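Local coordinates for fatty acid/retinol binding protein protein 7, isoform A, confirmed BY transcript evidence (PDB 2W9Y) that probably binds fatty acids such as oleic acid, and retinoids, as a secreted lipid carrier of the nematode FAR family, at residues L91-M94 with V95-L99. Numbering follows the deposited sequence. Where two conformers were deposited one is given.
Sequences LIHM and VTTTL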
loop_
_atom_site.group_PDB
_atom_site.type_symbol
_atom_site.label_atom_id
_atom_site.label_comp_id
_atom_site.label_asym_id
_atom_site.label_seq_id
_atom_site.Cartn_x
_atom_site.Cartn_y
_atom_site.Cartn_z
ATOM N N LEU A 91 2.334 3.920 -7.639
ATOM C CA LEU A 91 1.373 4.178 -6.586
ATOM C C LEU A 91 1.544 3.110 -5.465
ATOM O O LEU A 91 1.703 3.456 -4.288
ATOM C CB LEU A 91 -0.034 4.241 -7.175
ATOM C CG LEU A 91 -1.202 4.532 -6.213
ATOM C CD1 LEU A 91 -2.409 5.008 -7.022
ATOM C CD2 LEU A 91 -1.615 3.276 -5.363
ATOM N N ILE A 92 1.634 1.809 -5.841
ATOM C CA ILE A 92 1.711 0.790 -4.847
ATOM C C ILE A 92 3.060 0.895 -4.117
ATOM O O ILE A 92 3.113 0.657 -2.907
ATOM C CB ILE A 92 1.584 -0.612 -5.470
ATOM C CG1 ILE A 92 0.189 -0.782 -6.078
ATOM C CG2 ILE A 92 1.874 -1.729 -4.414
ATOM C CD1 ILE A 92 -0.943 -0.857 -4.982
ATOM N N HIS A 93 4.141 1.238 -4.832
ATOM C CA HIS A 93 5.433 1.469 -4.163
ATOM C C HIS A 93 5.311 2.545 -3.108
ATOM O O HIS A 93 5.814 2.356 -1.982
ATOM C CB HIS A 93 6.521 1.814 -5.148
ATOM C CG HIS A 93 7.886 1.821 -4.557
ATOM N ND1 HIS A 93 8.567 2.979 -4.234
ATOM C CD2 HIS A 93 8.728 0.798 -4.264
ATOM C CE1 HIS A 93 9.765 2.670 -3.766
ATOM N NE2 HIS A 93 9.889 1.355 -3.776
ATOM N N MET A 94 4.603 3.634 -3.404
ATOM C CA MET A 94 4.405 4.685 -2.401
ATOM C C MET A 94 3.672 4.133 -1.169
ATOM O O MET A 94 4.124 4.310 -0.016
ATOM C CB MET A 94 3.641 5.883 -2.995
ATOM C CG MET A 94 3.627 7.118 -2.122
ATOM S SD MET A 94 2.362 7.145 -0.794
ATOM C CE MET A 94 0.821 7.273 -1.748
ATOM N N VAL A 95 2.549 3.444 -1.409
ATOM C CA VAL A 95 1.760 2.885 -0.310
ATOM C C VAL A 95 2.523 1.890 0.554
ATOM O O VAL A 95 2.430 1.923 1.836
ATOM C CB VAL A 95 0.486 2.211 -0.898
ATOM C CG1 VAL A 95 -0.300 1.562 0.189
ATOM C CG2 VAL A 95 -0.398 3.278 -1.605
ATOM N N THR A 96 3.316 1.049 -0.100
ATOM C CA THR A 96 4.089 0.011 0.602
ATOM C C THR A 96 5.098 0.671 1.511
ATOM O O THR A 96 5.129 0.390 2.714
ATOM C CB THR A 96 4.846 -0.878 -0.372
ATOM O OG1 THR A 96 3.924 -1.583 -1.212
ATOM C CG2 THR A 96 5.718 -1.868 0.378
ATOM N N THR A 97 5.896 1.573 0.937
ATOM C CA THR A 97 6.942 2.341 1.687
ATOM C C THR A 97 6.318 3.038 2.906
ATOM O O THR A 97 6.838 2.979 4.034
ATOM C CB THR A 97 7.543 3.452 0.811
ATOM O OG1 THR A 97 8.247 2.850 -0.259
ATOM C CG2 THR A 97 8.566 4.249 1.584
ATOM N N THR A 98 5.184 3.698 2.698
ATOM C CA THR A 98 4.510 4.337 3.797
ATOM C C THR A 98 4.127 3.427 4.922
ATOM O O THR A 98 4.345 3.755 6.108
ATOM C CB THR A 98 3.204 5.017 3.275
ATOM O OG1 THR A 98 3.564 5.993 2.298
ATOM C CG2 THR A 98 2.469 5.723 4.375
ATOM N N LEU A 99 3.487 2.318 4.579
ATOM C CA LEU A 99 3.006 1.399 5.579
ATOM C C LEU A 99 4.171 0.797 6.335
ATOM O O LEU A 99 4.107 0.639 7.568
ATOM C CB LEU A 99 2.182 0.293 4.945
ATOM C CG LEU A 99 1.207 -0.530 5.805
ATOM C CD1 LEU A 99 0.386 0.325 6.804
ATOM C CD2 LEU A 99 0.242 -1.289 4.860
#
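The M94 and T98 side chains run alongside each other, one turn apart on the alpha-helix 82-104, which runs near the centre of this all-helical fold. From CB outward, the M94 side chain first keeps to the peptide link with V95: CB is beside it by chain connection, and CG, anti to the backbone N (chi1 -169°), stays there too. The bend at chi2 (-83°) then carries SD forward along the helix to meet T98 OG1 at 3.5 Å, and the bend at chi3 turns CE back to end 4.2 Å from V95 CG2. That same valine methyl packs against L91 CD2, so L91, V95 and M94 form one apolar patch; F15 touches both L91 and M94, and helix 111-121 meets M94 through D112, A113 and L116. Cut back to an alanine, M94 would lose SD and CE, which is likely to leave the T98 hydroxyl without its sulfur neighbour and open a gap between V95 and helix 111-121. On the exposed flank, H93 O takes two bonds from T97, from opposite faces of its carbonyl plane: the backbone N-H is nearly straight, whereas the hydroxyl sits 35° out of the plane. T97 OG1 also lies over one face of the H93 imidazole, shifted toward the rim, with CE1 its closest ring atom at 3.8 Å.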